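Side-chain contacts in beta-lactamase (PDB 5GWA), which probably hydrolyses beta-lactam antibiotics to substituted beta-amino acids as a class A extended-spectrum enzyme, and is held here in a covalent complex with the inhibitor avibactam: residues M45-T48 / Y49-H52; G125-K128 / V129-I133; K144-E147 / E148-H151. All coordinates share one frame; numbering follows the deposited sequence.

Contact 1: residues M45-T48 / Y49-H52; sequences MQST and YKFH. With NXL ((2S,5R)-1-formyl-5-[(sulfooxy)amino]piperidine-2-carboxamide), chain B.
Ser47 carries the opened avibactam as a covalent adduct, its OG joined to CAN of the inhibitor at 1.4 Å, while NZ of Lys50, one helical turn on, donates to that same OG over 3.2 Å. Serine and lysine belong to the SxxK motif of class A beta-lactamases, in which the serine is the nucleophile. The lysine chain is extended beyond CG and runs alongside Ser47, its CB, CG and CD passing O and its CE nearing OG, which brings the amine to the carbamate oxygen OG. NZ also bonds to Asn113 OD1 and Ser111 OG, which help to fix its position. The adduct carbonyl OAC takes a weak bond from Ser47 N at 2.7 Å, bent to 127°.

The turn into the helix is built from i to i+3 backbone bonds: Tyr49 N to Gln46 O, Lys50 N to Ser47 O, and Phe51 N to Thr48 O. Met45 O receives both Thr48 N and Thr48 OG1 from one face of its plane, the hydroxyl at 2.7 Å. The bent Met45 end lies across Tyr49 at about a right angle, CE 3.8 Å from Tyr49 CB, and SD approaches the His52 ring obliquely, 4.3 Å from its centroid.

All of this is buried where the loop after strand 43-44 enters helix 49-63. Thr48 leans on strand 227-237, Phe51 meets helix 164-175 with an edge-to-face contact to Phe174, and Tyr49 reaches helix 147-151.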
loop_
_atom_site.group_PDB
_atom_site.type_symbol
_atom_site.label_atom_id
_atom_site.label_comp_id
_atom_site.label_asym_id
_atom_site.label_seq_id
_atom_site.Cartn_x
_atom_site.Cartn_y
_atom_site.Cartn_z
ATOM N N MET A 45 -5.237 -15.803 6.492
ATOM C CA MET A 45 -5.880 -14.731 7.267
ATOM C C MET A 45 -5.685 -13.326 6.657
ATOM O O MET A 45 -6.549 -12.442 6.852
ATOM C CB MET A 45 -5.373 -14.731 8.708
ATOM C CG MET A 45 -5.890 -15.882 9.506
ATOM S SD MET A 45 -5.527 -15.753 11.255
ATOM C CE MET A 45 -3.808 -16.218 11.296
ATOM N N GLN A 46 -4.526 -13.096 6.036
ATOM C CA GLN A 46 -4.005 -11.768 5.669
ATOM C C GLN A 46 -4.251 -10.821 6.837
ATOM O O GLN A 46 -3.993 -11.214 7.982
ATOM C CB GLN A 46 -4.635 -11.292 4.393
ATOM C CG GLN A 46 -4.022 -11.875 3.151
ATOM C CD GLN A 46 -2.632 -11.353 2.882
ATOM O OE1 GLN A 46 -2.116 -10.495 3.594
ATOM N NE2 GLN A 46 -1.976 -11.925 1.848
ATOM N N SER A 47 -4.831 -9.659 6.600
ATOM C CA SER A 47 -4.840 -8.616 7.625
ATOM C C SER A 47 -5.771 -8.918 8.792
ATOM O O SER A 47 -5.667 -8.229 9.816
ATOM C CB SER A 47 -5.226 -7.247 7.076
ATOM O OG SER A 47 -4.214 -6.667 6.247
ATOM N N THR A 48 -6.600 -9.965 8.711
ATOM C CA THR A 48 -7.484 -10.278 9.817
ATOM C C THR A 48 -6.700 -10.667 11.068
ATOM O O THR A 48 -7.175 -10.414 12.160
ATOM C CB THR A 48 -8.532 -11.364 9.506
ATOM O OG1 THR A 48 -7.874 -12.601 9.243
ATOM C CG2 THR A 48 -9.409 -10.937 8.311
ATOM N N TYR A 49 -5.449 -11.086 10.910
ATOM C CA TYR A 49 -4.666 -11.431 12.079
ATOM C C TYR A 49 -4.191 -10.268 12.891
ATOM O O TYR A 49 -3.636 -10.462 13.995
ATOM C CB TYR A 49 -3.574 -12.434 11.758
ATOM C CG TYR A 49 -2.252 -11.885 11.239
ATOM C CD1 TYR A 49 -2.174 -10.671 10.550
ATOM C CD2 TYR A 49 -1.088 -12.666 11.318
ATOM C CE1 TYR A 49 -0.963 -10.226 10.030
ATOM C CE2 TYR A 49 0.126 -12.209 10.824
ATOM C CZ TYR A 49 0.174 -11.005 10.132
ATOM O OH TYR A 49 1.381 -10.561 9.588
ATOM N N LYS A 50 -4.460 -9.061 12.439
ATOM C CA LYS A 50 -4.138 -7.863 13.225
ATOM C C LYS A 50 -5.075 -7.771 14.437
ATOM O O LYS A 50 -4.770 -7.071 15.411
ATOM C CB LYS A 50 -4.205 -6.603 12.370
ATOM C CG LYS A 50 -3.109 -6.586 11.301
ATOM C CD LYS A 50 -3.378 -5.550 10.219
ATOM C CE LYS A 50 -2.360 -5.681 9.106
ATOM N NZ LYS A 50 -2.539 -4.629 8.076
ATOM N N PHE A 51 -6.243 -8.395 14.356
ATOM C CA PHE A 51 -7.093 -8.546 15.551
ATOM C C PHE A 51 -6.352 -9.299 16.638
ATOM O O PHE A 51 -6.249 -8.842 17.796
ATOM C CB PHE A 51 -8.417 -9.241 15.163
ATOM C CG PHE A 51 -9.248 -9.672 16.344
ATOM C CD1 PHE A 51 -9.784 -8.719 17.191
ATOM C CD2 PHE A 51 -9.495 -11.004 16.587
ATOM C CE1 PHE A 51 -10.577 -9.085 18.259
ATOM C CE2 PHE A 51 -10.258 -11.382 17.690
ATOM C CZ PHE A 51 -10.802 -10.407 18.517
ATOM N N HIS A 52 -5.781 -10.428 16.256
ATOM C CA HIS A 52 -5.122 -11.333 17.197
ATOM C C HIS A 52 -3.925 -10.564 17.763
ATOM O O HIS A 52 -3.634 -10.618 18.949
ATOM C CB HIS A 52 -4.620 -12.574 16.463
ATOM C CG HIS A 52 -5.688 -13.318 15.720
ATOM N ND1 HIS A 52 -6.394 -12.745 14.676
ATOM C CD2 HIS A 52 -6.080 -14.610 15.760
ATOM C CE1 HIS A 52 -7.234 -13.630 14.183
ATOM N NE2 HIS A 52 -7.065 -14.769 14.813
HETATM O OAC NXL B . -4.984 -7.913 4.503
HETATM C CAN NXL B . -4.412 -6.889 4.862
HETATM N N NXL B . -3.806 -6.094 4.101
HETATM C CAJ NXL B . -3.429 -4.767 4.541
HETATM C CA NXL B . -3.626 -6.441 2.698
HETATM C C NXL B . -2.215 -6.647 2.266
HETATM O O NXL B . -1.277 -6.395 3.000
HETATM N NAA NXL B . -2.064 -6.986 0.983
HETATM C CB NXL B . -4.281 -5.382 1.848
HETATM C CAH NXL B . -3.929 -3.976 2.273
HETATM C CAO NXL B . -4.208 -3.743 3.751
HETATM N NAK NXL B . -5.626 -3.713 4.166
HETATM O OAL NXL B . -6.483 -4.329 3.379
HETATM S SAR NXL B . -7.790 -4.763 4.053
HETATM O OAD NXL B . -8.701 -3.712 3.725
HETATM O OAE NXL B . -8.417 -5.933 3.546
HETATM O OAG NXL B . -7.326 -5.190 5.559
#

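Contact 2: residues G125-K128 / V129-I133; sequences GTNK and VHNFI. With NA (sodium ion), chain Y; SO4 (sulfate ion), chain F.
The first turns of helix 126-135, with Gly125 at the N-cap, put Asn127 and Asn131 one turn apart on the protein surface. Their amide planes stand 80° apart, with Asn127 OD1 lying 3.2 Å from Asn131 ND2. A water links the same two atoms, donating to Asn127 OD1 at 2.7 Å and accepting from Asn131 ND2. Asn127 has CG anti to its own N (chi1 -174°), which carries the amide along the helix to its neighbour although the CB bond points away from it. The other end of that amide, ND2, donates to a second water, and this water binds a sodium ion that Thr126 OG1 holds directly at 2.7 Å.

Lys128, bent along its chain at chi2 and chi3, donates from NZ to O4 of a sulfate at 2.7 Å, but this is one of two modelled conformers, so the bond is doubtful. The sulfate probably comes from the crystallisation liquor; its O3 lies 3.1 Å from Asn127 OD1.

Under the side chains run the helical i to i+4 bonds: His130 N to Thr126 O at 2.9 Å, Asn131 N to Asn127 O, and Phe132 N to Lys128 O. At the first turn Val129 N makes weak bonds to both Gly125 O and Thr126 O, and Val129 CG2 packs 3.6 Å from Gly125 O.

On its inner side the helix rests on two others: Val129 and Thr126 touch Phe120 of helix 113-123, while Phe132 and Ile133 pack on helix 49-63. His130 ND1 is hydrogen-bonded to Ile143 N, just beyond strand 141-142.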
loop_
_atom_site.group_PDB
_atom_site.type_symbol
_atom_site.label_atom_id
_atom_site.label_comp_id
_atom_site.label_asym_id
_atom_site.label_seq_id
_atom_site.Cartn_x
_atom_site.Cartn_y
_atom_site.Cartn_z
ATOM N N GLY A 125 7.286 -10.743 18.731
ATOM C CA GLY A 125 7.339 -11.522 17.498
ATOM C C GLY A 125 6.070 -12.321 17.216
ATOM O O GLY A 125 5.170 -12.396 18.051
ATOM N N THR A 126 6.019 -12.939 16.037
ATOM C CA THR A 126 4.859 -13.713 15.621
ATOM C C THR A 126 4.651 -14.906 16.561
ATOM O O THR A 126 3.507 -15.207 16.905
ATOM C CB THR A 126 4.975 -14.224 14.175
ATOM O OG1 THR A 126 6.216 -14.896 13.980
ATOM C CG2 THR A 126 4.902 -13.063 13.162
ATOM N N ASN A 127 5.745 -15.535 17.019
ATOM C CA ASN A 127 5.587 -16.698 17.914
ATOM C C ASN A 127 4.946 -16.353 19.232
ATOM O O ASN A 127 4.117 -17.119 19.708
ATOM C CB ASN A 127 6.902 -17.483 18.143
ATOM C CG ASN A 127 6.677 -18.755 18.945
ATOM O OD1 ASN A 127 7.162 -18.884 20.084
ATOM N ND2 ASN A 127 5.858 -19.657 18.404
ATOM N N LYS A 128 5.228 -15.168 19.769
ATOM C CA LYS A 128 4.573 -14.704 20.988
ATOM C C LYS A 128 3.067 -14.619 20.762
ATOM O O LYS A 128 2.267 -14.992 21.621
ATOM C CB LYS A 128 5.117 -13.338 21.413
ATOM C CG LYS A 128 4.457 -12.757 22.652
ATOM C CD LYS A 128 5.100 -13.357 23.882
ATOM C CE LYS A 128 6.601 -13.119 23.885
ATOM N NZ LYS A 128 7.272 -13.797 25.035
ATOM N N VAL A 129 2.665 -14.112 19.598
ATOM C CA VAL A 129 1.253 -13.878 19.390
ATOM C C VAL A 129 0.521 -15.201 19.117
ATOM O O VAL A 129 -0.560 -15.451 19.637
ATOM C CB VAL A 129 1.042 -12.896 18.207
ATOM C CG1 VAL A 129 -0.449 -12.729 17.958
ATOM C CG2 VAL A 129 1.700 -11.553 18.525
ATOM N N HIS A 130 1.184 -16.084 18.383
ATOM C CA HIS A 130 0.719 -17.436 18.131
ATOM C C HIS A 130 0.466 -18.150 19.445
ATOM O O HIS A 130 -0.571 -18.766 19.626
ATOM C CB HIS A 130 1.766 -18.174 17.326
ATOM C CG HIS A 130 1.450 -19.612 17.104
ATOM N ND1 HIS A 130 0.688 -20.050 16.041
ATOM C CD2 HIS A 130 1.636 -20.692 17.895
ATOM C CE1 HIS A 130 0.535 -21.359 16.118
ATOM N NE2 HIS A 130 1.032 -21.760 17.276
ATOM N N ASN A 131 1.444 -18.120 20.331
ATOM C CA ASN A 131 1.276 -18.792 21.626
ATOM C C ASN A 131 0.177 -18.172 22.483
ATOM O O ASN A 131 -0.576 -18.878 23.145
ATOM C CB ASN A 131 2.597 -18.773 22.391
ATOM C CG ASN A 131 3.624 -19.687 21.783
ATOM O OD1 ASN A 131 3.285 -20.600 21.049
ATOM N ND2 ASN A 131 4.884 -19.529 22.195
ATOM N N PHE A 132 0.120 -16.856 22.512
ATOM C CA PHE A 132 -0.872 -16.142 23.284
ATOM C C PHE A 132 -2.256 -16.622 22.901
ATOM O O PHE A 132 -3.122 -16.878 23.736
ATOM C CB PHE A 132 -0.729 -14.633 23.071
ATOM C CG PHE A 132 -1.819 -13.834 23.688
ATOM C CD1 PHE A 132 -1.852 -13.616 25.043
ATOM C CD2 PHE A 132 -2.914 -13.443 22.932
ATOM C CE1 PHE A 132 -2.908 -12.960 25.626
ATOM C CE2 PHE A 132 -3.905 -12.674 23.487
ATOM C CZ PHE A 132 -3.910 -12.432 24.833
ATOM N N ILE A 133 -2.495 -16.661 21.598
ATOM C CA ILE A 133 -3.789 -17.075 21.105
ATOM C C ILE A 133 -4.072 -18.530 21.469
ATOM O O ILE A 133 -5.166 -18.834 21.977
ATOM C CB ILE A 133 -3.870 -16.886 19.572
ATOM C CG1 ILE A 133 -3.823 -15.389 19.228
ATOM C CG2 ILE A 133 -5.164 -17.495 19.017
ATOM C CD1 ILE A 133 -4.904 -14.514 19.805
HETATM NA NA NA Y . 5.921 -17.483 14.539
HETATM S S SO4 F . 8.500 -16.679 22.842
HETATM O O1 SO4 F . 8.401 -18.155 23.019
HETATM O O2 SO4 F . 9.733 -16.086 23.416
HETATM O O3 SO4 F . 8.510 -16.400 21.361
HETATM O O4 SO4 F . 7.324 -16.058 23.472
HETATM O O HOH W 1 7.248 -21.220 21.518
HETATM O O HOH W 2 4.609 -19.390 15.685
#

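Contact 3: residues K144-E147 / E148-H151; sequences KATE and EEMH. With NA (sodium ion), chain Q; NXL ((2S,5R)-1-formyl-5-[(sulfooxy)amino]piperidine-2-carboxamide), chain B.
A capping box opens helix 147-151, with Thr146 as N-cap and Glu149 closing the reciprocal pair. Glu149 N donates to Thr146 OG1 at 3.1 Å, and Thr146 N donates back to Glu149 OE1 at 2.9 Å with an angle of 165°. The carboxylate oxygen is met on its anti side, somewhat out of the carboxylate plane. Thr146 OG1 sits between its own N and carbonyl carbon (chi1 61°), turned to the first turn of the helix, while the extended Glu149 chain reaches back over the cap.

Water extends this polar edge. One molecule donates to Glu149 OE1 and Lys144 O; another bonds to Thr146 OG1 and donates to Glu148 OE1.

Among backbone acceptors, Thr146 O takes Met150 N, and Glu147 O serves two donors of one residue, His151 N at 3.0 Å and His151 ND1. The ND1 bond, whose donor stands above the carbonyl plane, limits the rotation of the imidazole beside the avibactam adduct. Met150 O binds a sodium ion together with Ala153 and Trp154.

Packing is made by Met150, whose CG lies 4.1 Å from Ala145 CB and whose CE sits beside the Glu147 carboxylate, 3.5 Å from OE2. Glu147, which lines the inhibitor pocket, is bent at chi2; its OE2 makes a long, weak ion pair with Lys50. The corresponding glutamate of class A enzymes is the general base of deacylation.

Glu147 OE1 lies in the plane of the His151 ring at its edge, 3.2 Å from CE1, with carboxylate and ring 63° apart.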
loop_
_atom_site.group_PDB
_atom_site.type_symbol
_atom_site.label_atom_id
_atom_site.label_comp_id
_atom_site.label_asym_id
_atom_site.label_seq_id
_atom_site.Cartn_x
_atom_site.Cartn_y
_atom_site.Cartn_z
ATOM N N LYS A 144 2.612 -16.966 11.940
ATOM C CA LYS A 144 3.982 -17.306 11.585
ATOM C C LYS A 144 4.767 -16.171 10.932
ATOM O O LYS A 144 5.978 -16.263 10.829
ATOM C CB LYS A 144 3.970 -18.515 10.690
ATOM C CG LYS A 144 3.422 -19.764 11.366
ATOM C CD LYS A 144 4.298 -20.304 12.463
ATOM C CE LYS A 144 3.515 -21.332 13.283
ATOM N NZ LYS A 144 4.403 -22.042 14.242
ATOM N N ALA A 145 4.082 -15.257 10.256
ATOM C CA ALA A 145 4.812 -14.324 9.384
ATOM C C ALA A 145 4.287 -12.916 9.566
ATOM O O ALA A 145 3.095 -12.690 9.624
ATOM C CB ALA A 145 4.662 -14.692 7.937
ATOM N N THR A 146 5.196 -11.971 9.562
ATOM C CA THR A 146 4.856 -10.557 9.636
ATOM C C THR A 146 4.370 -10.089 8.268
ATOM O O THR A 146 4.405 -10.838 7.300
ATOM C CB THR A 146 6.083 -9.707 9.985
ATOM O OG1 THR A 146 7.070 -9.881 8.963
ATOM C CG2 THR A 146 6.664 -10.083 11.335
ATOM N N GLU A 147 3.914 -8.848 8.188
ATOM C CA GLU A 147 3.512 -8.320 6.897
ATOM C C GLU A 147 4.678 -8.236 5.942
ATOM O O GLU A 147 4.529 -8.592 4.772
ATOM C CB GLU A 147 2.827 -6.948 7.044
ATOM C CG GLU A 147 1.417 -7.076 7.609
ATOM C CD GLU A 147 0.401 -7.622 6.633
ATOM O OE1 GLU A 147 0.674 -7.645 5.405
ATOM O OE2 GLU A 147 -0.750 -7.963 7.036
ATOM N N GLU A 148 5.820 -7.796 6.424
ATOM C CA GLU A 148 7.014 -7.714 5.560
ATOM C C GLU A 148 7.368 -9.086 5.010
ATOM O O GLU A 148 7.603 -9.236 3.810
ATOM C CB GLU A 148 8.152 -7.140 6.344
ATOM C CG GLU A 148 9.500 -7.177 5.642
ATOM C CD GLU A 148 10.601 -6.554 6.485
ATOM O OE1 GLU A 148 10.400 -6.363 7.705
ATOM O OE2 GLU A 148 11.705 -6.314 5.943
ATOM N N GLU A 149 7.285 -10.095 5.873
ATOM C CA GLU A 149 7.573 -11.451 5.454
ATOM C C GLU A 149 6.571 -11.974 4.417
ATOM O O GLU A 149 6.939 -12.641 3.439
ATOM C CB GLU A 149 7.643 -12.365 6.684
ATOM C CG GLU A 149 8.857 -12.144 7.543
ATOM C CD GLU A 149 8.883 -12.973 8.805
ATOM O OE1 GLU A 149 7.823 -13.198 9.433
ATOM O OE2 GLU A 149 9.997 -13.215 9.321
ATOM N N MET A 150 5.295 -11.619 4.551
ATOM C CA MET A 150 4.292 -12.042 3.589
ATOM C C MET A 150 4.512 -11.400 2.212
ATOM O O MET A 150 4.128 -11.946 1.190
ATOM C CB MET A 150 2.872 -11.716 4.101
ATOM C CG MET A 150 2.388 -12.701 5.147
ATOM S SD MET A 150 0.605 -12.617 5.366
ATOM C CE MET A 150 0.508 -11.100 6.272
ATOM N N HIS A 151 4.966 -10.163 2.216
ATOM C CA HIS A 151 5.142 -9.422 0.953
ATOM C C HIS A 151 6.366 -9.915 0.182
ATOM O O HIS A 151 6.551 -9.533 -0.981
ATOM C CB HIS A 151 5.262 -7.915 1.237
ATOM C CG HIS A 151 3.957 -7.259 1.544
ATOM N ND1 HIS A 151 3.222 -7.535 2.682
ATOM C CD2 HIS A 151 3.252 -6.325 0.858
ATOM C CE1 HIS A 151 2.113 -6.814 2.673
ATOM N NE2 HIS A 151 2.102 -6.082 1.567
HETATM NA NA NA Q . 2.321 -13.973 0.857
HETATM O OAC NXL B . -4.984 -7.913 4.503
HETATM C CAN NXL B . -4.412 -6.889 4.862
HETATM N N NXL B . -3.806 -6.094 4.101
HETATM C CAJ NXL B . -3.429 -4.767 4.541
HETATM C CA NXL B . -3.626 -6.441 2.698
HETATM C C NXL B . -2.215 -6.647 2.266
HETATM O O NXL B . -1.277 -6.395 3.000
HETATM N NAA NXL B . -2.064 -6.986 0.983
HETATM C CB NXL B . -4.281 -5.382 1.848
HETATM C CAH NXL B . -3.929 -3.976 2.273
HETATM C CAO NXL B . -4.208 -3.743 3.751
HETATM N NAK NXL B . -5.626 -3.713 4.166
HETATM O OAL NXL B . -6.483 -4.329 3.379
HETATM S SAR NXL B . -7.790 -4.763 4.053
HETATM O OAD NXL B . -8.701 -3.712 3.725
HETATM O OAE NXL B . -8.417 -5.933 3.546
HETATM O OAG NXL B . -7.326 -5.190 5.559
HETATM O O HOH W 3 8.123 -14.102 12.041
HETATM O O HOH W 4 9.501 -8.785 9.547
HETATM O O HOH W 5 0.586 -11.878 0.395
#

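Overall arrangement
The three contacts follow one another along the chain, each where a loop leads into a helix: 49-63, 126-135 and 147-151. Their centres are about 11 to 14 Å apart, and all three touch. Contact 1 lies close to the middle of the chain, about 4 Å from its centre, while contacts 2 and 3 lie about 16 Å out. Tyr49 OH probably bonds to Ala145 O, tying contact 1 to contact 3, and both line the avibactam pocket, one at the start of helix 49-63 and the other at helix 147-151. Contact 2 touches both, His52 packing on Ile133 and Thr126 on Ala145, but the Thr126 side chain lies about 14 Å from the inhibitor.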